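Local coordinates for protein beta-glucosidase (Saccharopolyspora erythraea D, PDB 5M6G) that probably hydrolyses terminal, non-reducing beta-D-glucosyl residues to release beta-D-glucose, as a member of glycosyl hydrolase family 3, at residues A[227-232]-A[306-311]; A[176-181]-A[338-343]; A[65-70]-A[371-376]. All coordinates share one frame; numbering follows the deposited sequence.

Contact 1 (A[227-232]-A[306-311]); sequences MATAKH and LVVSDY. With SOR (sorbitol), chain L.
His-232 and Asp-310 meet at the mouth of the TIM-barrel domain of this family 3 glycosidase, towards the C-terminal ends of two parallel strands separated by strand 273-276. The imidazole and carboxylate planes lie only 9° apart, and His-232 CD2 comes to 3.5 Å from Asp-310 OD2, a carbon-oxygen approach and not a hydrogen bond. NE2 and OD1 turn instead to the bound sorbitol. His-232 NE2 and sorbitol O1 are hydrogen-bonded at 2.6 Å, with the hydroxyl near the ring plane, and Lys-231 NZ donates to the same O1. The lysine chain, extended beyond CG, lies with CG over the centre of one imidazole face, while ND1 is bonded to Asp-236; together these contacts limit the ring's rotation. Asp-310 CG stands opposite the backbone nitrogen (chi1 -151°), which carries the carboxylate toward the sugar, where OD1 accepts from sorbitol O3 at 2.5 Å. OD2 is hydrogen-bonded to a glycerol that probably comes from the crystallisation liquor. With an alanine here, sorbitol O3 and the Tyr-311 N-H would probably be left without the acceptor that OD1 gives them. Deeper in the barrel the contact becomes apolar. Thr-229 CG2 faces Val-308 CG1 at 4.4 Å, its OG1 being taken by Ser-177 and Trp-176. The side chains of Met-227 and Leu-306 cross at about a right angle, with the methionine CE 4.2 Å from Leu-306 CD1. At the pocket, Tyr-311 N donates to the anti side of Asp-310 OD1 at 2.6 Å, 19° out of the carboxylate plane.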
loop_
_atom_site.group_PDB
_atom_site.type_symbol
_atom_site.label_atom_id
_atom_site.label_comp_id
_atom_site.label_asym_id
_atom_site.label_seq_id
_atom_site.Cartn_x
_atom_site.Cartn_y
_atom_site.Cartn_z
ATOM N N MET A 227 -3.203 8.027 -11.409
ATOM C CA MET A 227 -2.089 8.729 -10.787
ATOM C C MET A 227 -1.577 7.938 -9.593
ATOM O O MET A 227 -2.354 7.412 -8.792
ATOM C CB MET A 227 -2.492 10.141 -10.359
ATOM C CG MET A 227 -1.325 10.930 -9.773
ATOM S SD MET A 227 -1.629 12.711 -9.691
ATOM C CE MET A 227 -2.877 12.791 -8.422
ATOM N N ALA A 228 -0.258 7.829 -9.498
ATOM C CA ALA A 228 0.397 7.136 -8.397
ATOM C C ALA A 228 0.891 8.147 -7.368
ATOM O O ALA A 228 1.012 9.351 -7.649
ATOM C CB ALA A 228 1.561 6.277 -8.904
ATOM N N THR A 229 1.172 7.640 -6.161
ATOM C CA THR A 229 1.584 8.468 -5.028
ATOM C C THR A 229 2.798 7.826 -4.367
ATOM O O THR A 229 2.682 6.755 -3.767
ATOM C CB THR A 229 0.455 8.610 -4.004
ATOM O OG1 THR A 229 -0.776 8.945 -4.669
ATOM C CG2 THR A 229 0.796 9.689 -2.995
ATOM N N ALA A 230 3.954 8.475 -4.444
ATOM C CA ALA A 230 5.089 8.025 -3.645
ATOM C C ALA A 230 4.857 8.451 -2.198
ATOM O O ALA A 230 4.671 9.640 -1.921
ATOM C CB ALA A 230 6.401 8.588 -4.188
ATOM N N LYS A 231 4.844 7.483 -1.279
ATOM C CA LYS A 231 4.596 7.771 0.138
ATOM C C LYS A 231 5.476 6.891 1.043
ATOM O O LYS A 231 5.963 5.851 0.604
ATOM C CB LYS A 231 3.112 7.557 0.477
ATOM C CG LYS A 231 2.659 6.098 0.502
ATOM C CD LYS A 231 1.124 5.985 0.632
ATOM C CE LYS A 231 0.702 4.529 0.957
ATOM N NZ LYS A 231 -0.782 4.425 1.160
ATOM N N HIS A 232 5.690 7.283 2.298
ATOM C CA HIS A 232 5.355 8.593 2.838
ATOM C C HIS A 232 6.650 9.399 3.006
ATOM O O HIS A 232 7.610 8.937 3.631
ATOM C CB HIS A 232 4.636 8.473 4.180
ATOM C CG HIS A 232 3.509 7.486 4.183
ATOM N ND1 HIS A 232 3.708 6.127 4.306
ATOM C CD2 HIS A 232 2.168 7.663 4.093
ATOM C CE1 HIS A 232 2.539 5.507 4.281
ATOM N NE2 HIS A 232 1.590 6.417 4.158
ATOM N N LEU A 306 1.960 16.925 -7.469
ATOM C CA LEU A 306 1.017 17.312 -6.426
ATOM C C LEU A 306 1.483 16.736 -5.093
ATOM O O LEU A 306 1.522 15.513 -4.933
ATOM C CB LEU A 306 -0.376 16.788 -6.789
ATOM C CG LEU A 306 -1.662 17.245 -6.105
ATOM C CD1 LEU A 306 -2.842 16.693 -6.908
ATOM C CD2 LEU A 306 -1.728 16.787 -4.660
ATOM N N VAL A 307 1.803 17.602 -4.132
ATOM C CA VAL A 307 2.164 17.157 -2.787
ATOM C C VAL A 307 0.905 17.137 -1.926
ATOM O O VAL A 307 0.269 18.177 -1.709
ATOM C CB VAL A 307 3.239 18.062 -2.166
ATOM C CG1 VAL A 307 3.575 17.575 -0.760
ATOM C CG2 VAL A 307 4.462 18.087 -3.053
ATOM N N VAL A 308 0.546 15.958 -1.422
ATOM C CA VAL A 308 -0.666 15.796 -0.628
ATOM C C VAL A 308 -0.285 15.425 0.800
ATOM O O VAL A 308 0.700 14.709 1.029
ATOM C CB VAL A 308 -1.608 14.750 -1.264
ATOM C CG1 VAL A 308 -0.958 13.370 -1.297
ATOM C CG2 VAL A 308 -2.960 14.716 -0.548
ATOM N N SER A 309 -1.055 15.930 1.765
ATOM C CA SER A 309 -0.857 15.557 3.158
ATOM C C SER A 309 -1.380 14.143 3.423
ATOM O O SER A 309 -2.123 13.568 2.622
ATOM C CB SER A 309 -1.564 16.545 4.093
ATOM O OG SER A 309 -2.931 16.192 4.288
ATOM N N ASP A 310 -0.970 13.577 4.563
ATOM C CA ASP A 310 -1.633 12.383 5.068
ATOM C C ASP A 310 -2.919 12.795 5.782
ATOM O O ASP A 310 -3.237 13.981 5.930
ATOM C CB ASP A 310 -0.701 11.576 5.984
ATOM C CG ASP A 310 -1.017 10.069 5.976
ATOM O OD1 ASP A 310 -2.194 9.683 5.742
ATOM O OD2 ASP A 310 -0.079 9.267 6.201
ATOM N N TYR A 311 -3.657 11.791 6.242
ATOM C CA TYR A 311 -5.049 11.931 6.657
ATOM C C TYR A 311 -5.128 12.639 8.004
ATOM O O TYR A 311 -4.621 12.122 9.004
ATOM C CB TYR A 311 -5.659 10.533 6.724
ATOM C CG TYR A 311 -7.142 10.407 6.956
ATOM C CD1 TYR A 311 -7.657 10.240 8.239
ATOM C CD2 TYR A 311 -8.034 10.361 5.879
ATOM C CE1 TYR A 311 -9.031 10.067 8.444
ATOM C CE2 TYR A 311 -9.399 10.194 6.077
ATOM C CZ TYR A 311 -9.891 10.049 7.354
ATOM O OH TYR A 311 -11.248 9.881 7.536
HETATM C C1 SOR L . -1.538 6.310 4.136
HETATM C C2 SOR L . -2.957 6.165 3.615
HETATM C C3 SOR L . -3.917 6.799 4.616
HETATM C C4 SOR L . -5.358 6.381 4.336
HETATM C C5 SOR L . -6.265 6.499 5.565
HETATM C C6 SOR L . -7.552 5.731 5.280
HETATM O O1 SOR L . -0.703 5.323 3.580
HETATM O O2 SOR L . -3.070 6.803 2.355
HETATM O O3 SOR L . -3.799 8.195 4.518
HETATM O O4 SOR L . -5.886 7.162 3.283
HETATM O O5 SOR L . -5.641 5.998 6.740
HETATM O O6 SOR L . -8.245 5.463 6.481
#

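Contact 2 (A[176-181]-A[338-343]); sequences WSFAPC and MFMMSS. With SOR (sorbitol), chain L.
Met-338 and Trp-176 form a Met-aromatic contact at the ring's edge: SD is 3.7 Å from Trp-176 CZ3 and lies 89° off the normal of the six-membered ring, hence in its plane. The indole NE1 has its own partner, Thr-229 OG1. The second methionine comes over a face. Met-340 CE makes a CH-pi contact 4.0 Å from the Phe-178 ring centroid and 21° off its normal, displaced toward the rim. Its chain runs straight to SD and bends there (chi3 -61°), which turns the methyl onto the ring, while SD remains obliquely placed at 5.2 Å from the same centroid. Between the two rings, Phe-178 CE1 sits 3.7 Å above the indole plane, and Trp-176 CZ2 lies at the phenyl edge. Sorbitol contributes looser contacts: its O3 is 3.7 Å from Met-340 SD, and O2 lies near Phe-178 CB, so this apolar pair also lines the sugar pocket. Both segments carry barrel strands: 176-177 runs beside 125-128 and the segment 227-232, and 339-341 between 68-71 and the segment 306-311. Their side chains meet across the barrel interior over Gln-69 of strand 68-71, whereas Phe-339 points outward to Phe-348 of helix 345-357.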
loop_
_atom_site.group_PDB
_atom_site.type_symbol
_atom_site.label_atom_id
_atom_site.label_comp_id
_atom_site.label_asym_id
_atom_site.label_seq_id
_atom_site.Cartn_x
_atom_site.Cartn_y
_atom_site.Cartn_z
ATOM N N TRP A 176 -6.748 8.038 -8.876
ATOM C CA TRP A 176 -5.576 8.352 -8.066
ATOM C C TRP A 176 -5.497 7.340 -6.941
ATOM O O TRP A 176 -6.438 7.233 -6.148
ATOM C CB TRP A 176 -5.719 9.791 -7.535
ATOM C CG TRP A 176 -4.639 10.333 -6.639
ATOM C CD1 TRP A 176 -3.416 9.778 -6.346
ATOM C CD2 TRP A 176 -4.711 11.564 -5.904
ATOM N NE1 TRP A 176 -2.719 10.610 -5.477
ATOM C CE2 TRP A 176 -3.499 11.703 -5.187
ATOM C CE3 TRP A 176 -5.689 12.567 -5.787
ATOM C CZ2 TRP A 176 -3.237 12.809 -4.371
ATOM C CZ3 TRP A 176 -5.429 13.666 -4.976
ATOM C CH2 TRP A 176 -4.210 13.779 -4.280
ATOM N N SER A 177 -4.410 6.572 -6.894
ATOM C CA SER A 177 -4.168 5.641 -5.803
ATOM C C SER A 177 -3.050 6.164 -4.917
ATOM O O SER A 177 -2.061 6.714 -5.410
ATOM C CB SER A 177 -3.792 4.246 -6.306
ATOM O OG SER A 177 -3.524 3.388 -5.206
ATOM N N PHE A 178 -3.211 5.982 -3.606
ATOM C CA PHE A 178 -2.175 6.335 -2.635
ATOM C C PHE A 178 -1.191 5.167 -2.548
ATOM O O PHE A 178 -1.110 4.442 -1.558
ATOM C CB PHE A 178 -2.806 6.671 -1.290
ATOM C CG PHE A 178 -3.898 7.734 -1.375
ATOM C CD1 PHE A 178 -3.702 8.898 -2.103
ATOM C CD2 PHE A 178 -5.116 7.555 -0.729
ATOM C CE1 PHE A 178 -4.707 9.873 -2.179
ATOM C CE2 PHE A 178 -6.118 8.514 -0.796
ATOM C CZ PHE A 178 -5.918 9.678 -1.528
ATOM N N ALA A 179 -0.449 4.989 -3.638
ATOM C CA ALA A 179 0.466 3.866 -3.819
ATOM C C ALA A 179 1.471 4.241 -4.905
ATOM O O ALA A 179 1.114 4.941 -5.861
ATOM C CB ALA A 179 -0.307 2.582 -4.210
ATOM N N PRO A 180 2.713 3.746 -4.801
ATOM C CA PRO A 180 3.232 2.802 -3.795
ATOM C C PRO A 180 3.851 3.426 -2.542
ATOM O O PRO A 180 4.398 4.536 -2.602
ATOM C CB PRO A 180 4.319 2.058 -4.569
ATOM C CG PRO A 180 4.896 3.125 -5.464
ATOM C CD PRO A 180 3.651 3.904 -5.929
ATOM N N CYS A 181 3.776 2.713 -1.420
ATOM C CA CYS A 181 4.676 3.002 -0.306
ATOM C C CYS A 181 6.104 2.703 -0.750
ATOM O O CYS A 181 6.437 1.544 -1.026
ATOM C CB CYS A 181 4.333 2.166 0.941
ATOM S SG CYS A 181 4.971 2.800 2.583
ATOM N N MET A 338 -2.210 19.886 -1.277
ATOM C CA MET A 338 -3.571 19.420 -1.059
ATOM C C MET A 338 -3.651 18.779 0.316
ATOM O O MET A 338 -2.723 18.087 0.743
ATOM C CB MET A 338 -3.998 18.419 -2.138
ATOM C CG MET A 338 -5.389 17.835 -1.922
ATOM S SD MET A 338 -5.966 16.895 -3.342
ATOM C CE MET A 338 -6.523 18.220 -4.422
ATOM N N PHE A 339 -4.760 19.003 1.011
ATOM C CA PHE A 339 -4.868 18.608 2.407
ATOM C C PHE A 339 -5.976 17.587 2.580
ATOM O O PHE A 339 -7.149 17.864 2.296
ATOM C CB PHE A 339 -5.046 19.843 3.284
ATOM C CG PHE A 339 -3.821 20.693 3.280
ATOM C CD1 PHE A 339 -3.579 21.566 2.230
ATOM C CD2 PHE A 339 -2.847 20.518 4.249
ATOM C CE1 PHE A 339 -2.407 22.300 2.191
ATOM C CE2 PHE A 339 -1.690 21.249 4.221
ATOM C CZ PHE A 339 -1.464 22.134 3.195
ATOM N N MET A 340 -5.578 16.396 3.013
ATOM C CA MET A 340 -6.472 15.256 3.161
ATOM C C MET A 340 -7.097 15.317 4.546
ATOM O O MET A 340 -6.378 15.306 5.551
ATOM C CB MET A 340 -5.691 13.955 2.973
ATOM C CG MET A 340 -6.542 12.692 3.032
ATOM S SD MET A 340 -5.478 11.227 3.109
ATOM C CE MET A 340 -4.590 11.364 1.569
ATOM N N MET A 341 -8.426 15.394 4.606
ATOM C CA MET A 341 -9.100 15.598 5.880
ATOM C C MET A 341 -10.352 14.733 5.962
ATOM O O MET A 341 -11.015 14.470 4.952
ATOM C CB MET A 341 -9.444 17.081 6.086
ATOM C CG MET A 341 -10.406 17.657 5.045
ATOM S SD MET A 341 -10.417 19.471 5.175
ATOM C CE MET A 341 -8.804 19.882 4.482
ATOM N N SER A 342 -10.669 14.300 7.190
ATOM C CA SER A 342 -11.827 13.446 7.443
ATOM C C SER A 342 -13.127 14.229 7.500
ATOM O O SER A 342 -14.202 13.631 7.377
ATOM C CB SER A 342 -11.654 12.680 8.758
ATOM O OG SER A 342 -11.535 13.561 9.867
ATOM N N SER A 343 -13.041 15.544 7.706
ATOM C CA SER A 343 -14.182 16.435 7.839
ATOM C C SER A 343 -13.638 17.843 8.015
ATOM O O SER A 343 -12.422 18.050 7.913
ATOM C CB SER A 343 -15.051 16.053 9.035
ATOM O OG SER A 343 -14.297 16.174 10.237
HETATM C C1 SOR L . -1.538 6.310 4.136
HETATM C C2 SOR L . -2.957 6.165 3.615
HETATM C C3 SOR L . -3.917 6.799 4.616
HETATM C C4 SOR L . -5.358 6.381 4.336
HETATM C C5 SOR L . -6.265 6.499 5.565
HETATM C C6 SOR L . -7.552 5.731 5.280
HETATM O O1 SOR L . -0.703 5.323 3.580
HETATM O O2 SOR L . -3.070 6.803 2.355
HETATM O O3 SOR L . -3.799 8.195 4.518
HETATM O O4 SOR L . -5.886 7.162 3.283
HETATM O O5 SOR L . -5.641 5.998 6.740
HETATM O O6 SOR L . -8.245 5.463 6.481
#

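Contact 3 (A[65-70]-A[371-376]); sequences GQMVQV and RRILTK
Ile-373 presses its CD1 methyl against the chain where helix 60-66 gives way to strand 68-71, so that helix 363-379 of the TIM-barrel domain packs on the turn leading into a barrel strand; CD1 is 3.4 Å from Gln-66 O. With CG1 beside the backbone nitrogen (chi1 -65°) and CG2 opposite it, the two branches diverge; CD1 reaches the backbone, and CG2 comes to 4.0 Å from the amide oxygen Gln-66 OE1. Gln-66 itself bends at chi2 (-61°), which brings the amide round to helix 363-379, where OE1 also meets Leu-374 CD2 at 3.6 Å. The glutamine and leucine side chains cross at about a right angle. Met-67 likewise crosses Ile-373 nearly perpendicularly, its CG 4.1 Å from Ile-373 CD1, and it continues along the same helix to Ile-366 and Ala-369. Leu-374 is covered further by Leu-54 and Met-55 of helix 47-57. Within helix 363-379, Arg-371 O accepts from both Thr-375 N and Thr-375 OG1, the latter at 2.7 Å, from opposite faces of the carbonyl plane. Between 65-70 and 371-376, then, the buried contact rests on methyl groups laid against carbonyl oxygens and carbons: its fit comes from shape, while a polar bond to this helix, Gln-66 OE1 with Lys-377 NZ, falls just past the segment.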
loop_
_atom_site.group_PDB
_atom_site.type_symbol
_atom_site.label_atom_id
_atom_site.label_comp_id
_atom_site.label_asym_id
_atom_site.label_seq_id
_atom_site.Cartn_x
_atom_site.Cartn_y
_atom_site.Cartn_z
ATOM N N GLY A 65 -10.666 26.011 -2.343
ATOM C CA GLY A 65 -11.400 24.765 -2.495
ATOM C C GLY A 65 -10.581 23.674 -3.151
ATOM O O GLY A 65 -10.628 22.518 -2.725
ATOM N N GLN A 66 -9.817 24.020 -4.194
ATOM C CA GLN A 66 -9.042 23.001 -4.897
ATOM C C GLN A 66 -8.026 22.326 -3.991
ATOM O O GLN A 66 -7.623 21.199 -4.278
ATOM C CB GLN A 66 -8.308 23.582 -6.108
ATOM C CG GLN A 66 -9.185 23.892 -7.303
ATOM C CD GLN A 66 -9.874 22.662 -7.838
ATOM O OE1 GLN A 66 -9.224 21.714 -8.286
ATOM N NE2 GLN A 66 -11.201 22.663 -7.791
ATOM N N MET A 67 -7.608 22.983 -2.910
ATOM C CA MET A 67 -6.587 22.432 -2.029
ATOM C C MET A 67 -7.150 21.445 -1.011
ATOM O O MET A 67 -6.383 20.889 -0.219
ATOM C CB MET A 67 -5.853 23.576 -1.327
ATOM C CG MET A 67 -5.047 24.418 -2.306
ATOM S SD MET A 67 -4.343 25.914 -1.581
ATOM C CE MET A 67 -3.193 25.179 -0.414
ATOM N N VAL A 68 -8.456 21.198 -1.034
ATOM C CA VAL A 68 -9.126 20.330 -0.071
ATOM C C VAL A 68 -9.361 18.957 -0.698
ATOM O O VAL A 68 -9.858 18.852 -1.829
ATOM C CB VAL A 68 -10.454 20.956 0.389
ATOM C CG1 VAL A 68 -11.239 19.962 1.246
ATOM C CG2 VAL A 68 -10.202 22.275 1.150
ATOM N N GLN A 69 -8.996 17.901 0.030
ATOM C CA GLN A 69 -9.442 16.544 -0.278
ATOM C C GLN A 69 -10.195 16.039 0.943
ATOM O O GLN A 69 -9.596 15.847 2.009
ATOM C CB GLN A 69 -8.277 15.622 -0.633
ATOM C CG GLN A 69 -8.726 14.196 -0.995
ATOM C CD GLN A 69 -7.545 13.287 -1.212
ATOM O OE1 GLN A 69 -6.840 12.952 -0.273
ATOM N NE2 GLN A 69 -7.296 12.921 -2.463
ATOM N N VAL A 70 -11.506 15.844 0.796
ATOM C CA VAL A 70 -12.372 15.502 1.917
ATOM C C VAL A 70 -12.820 14.054 1.789
ATOM O O VAL A 70 -13.080 13.562 0.681
ATOM C CB VAL A 70 -13.577 16.469 2.025
ATOM C CG1 VAL A 70 -14.553 16.354 0.828
ATOM C CG2 VAL A 70 -14.296 16.266 3.346
ATOM N N ARG A 371 -1.625 25.420 -9.272
ATOM C CA ARG A 371 -0.993 25.035 -10.530
ATOM C C ARG A 371 -0.640 23.551 -10.530
ATOM O O ARG A 371 -0.848 22.847 -11.530
ATOM C CB ARG A 371 0.249 25.888 -10.751
ATOM C CG ARG A 371 0.910 25.718 -12.093
ATOM C CD ARG A 371 1.855 26.888 -12.322
ATOM N NE ARG A 371 1.192 28.154 -12.023
ATOM C CZ ARG A 371 1.545 29.003 -11.057
ATOM N NH1 ARG A 371 2.584 28.754 -10.260
ATOM N NH2 ARG A 371 0.856 30.124 -10.896
ATOM N N ARG A 372 -0.133 23.051 -9.404
ATOM C CA ARG A 372 0.232 21.639 -9.324
ATOM C C ARG A 372 -1.003 20.735 -9.367
ATOM O O ARG A 372 -1.010 19.730 -10.089
ATOM C CB ARG A 372 1.067 21.406 -8.070
ATOM C CG ARG A 372 2.436 22.077 -8.157
ATOM C CD ARG A 372 3.151 22.086 -6.830
ATOM N NE ARG A 372 4.486 22.662 -6.953
ATOM C CZ ARG A 372 5.586 21.951 -7.176
ATOM N NH1 ARG A 372 5.506 20.626 -7.289
ATOM N NH2 ARG A 372 6.765 22.566 -7.273
ATOM N N ILE A 373 -2.062 21.082 -8.633
ATOM C CA ILE A 373 -3.271 20.252 -8.634
ATOM C C ILE A 373 -3.936 20.279 -10.004
ATOM O O ILE A 373 -4.258 19.231 -10.578
ATOM C CB ILE A 373 -4.254 20.715 -7.540
ATOM C CG1 ILE A 373 -3.691 20.506 -6.136
ATOM C CG2 ILE A 373 -5.608 20.016 -7.703
ATOM C CD1 ILE A 373 -4.310 21.454 -5.103
ATOM N N LEU A 374 -4.161 21.481 -10.548
ATOM C CA LEU A 374 -4.898 21.579 -11.806
ATOM C C LEU A 374 -4.127 20.938 -12.950
ATOM O O LEU A 374 -4.729 20.330 -13.840
ATOM C CB LEU A 374 -5.211 23.041 -12.128
ATOM C CG LEU A 374 -6.154 23.724 -11.144
ATOM C CD1 LEU A 374 -6.216 25.225 -11.445
ATOM C CD2 LEU A 374 -7.541 23.071 -11.204
ATOM N N THR A 375 -2.795 21.065 -12.946
ATOM C CA THR A 375 -1.998 20.431 -13.992
ATOM C C THR A 375 -2.273 18.934 -14.055
ATOM O O THR A 375 -2.478 18.375 -15.138
ATOM C CB THR A 375 -0.510 20.709 -13.758
ATOM O OG1 THR A 375 -0.252 22.098 -14.011
ATOM C CG2 THR A 375 0.362 19.873 -14.688
ATOM N N LYS A 376 -2.320 18.274 -12.896
ATOM C CA LYS A 376 -2.573 16.838 -12.876
ATOM C C LYS A 376 -3.995 16.516 -13.323
ATOM O O LYS A 376 -4.223 15.508 -14.007
ATOM C CB LYS A 376 -2.293 16.291 -11.478
ATOM C CG LYS A 376 -0.801 16.301 -11.145
ATOM C CD LYS A 376 -0.077 15.249 -11.997
ATOM C CE LYS A 376 1.446 15.461 -12.052
ATOM N NZ LYS A 376 1.853 16.663 -12.865
#

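Overall arrangement
The six segments run 65-70, 176-181, 227-232, 306-311, 338-343, 371-376, so contact 3 encloses contact 2 along the chain and contact 2 encloses contact 1, all in the TIM-barrel domain. The centres of contacts 1 and 2 lie about 6 Å apart; each is about 12 Å from that of contact 3. Strand 68-71 pairs with 339-341 through Phe-339 N to Met-67 O (2.8 Å), tying contact 3 to contact 2. Lys-231 NZ joins contact 1 to contact 2 at Phe-178 O. Leu-306 packs on Ile-373, linking barrel interior to outer helix. Contacts 1 and 2 share the sorbitol pocket; contact 3 lies at the other end of the barrel, where the strands begin.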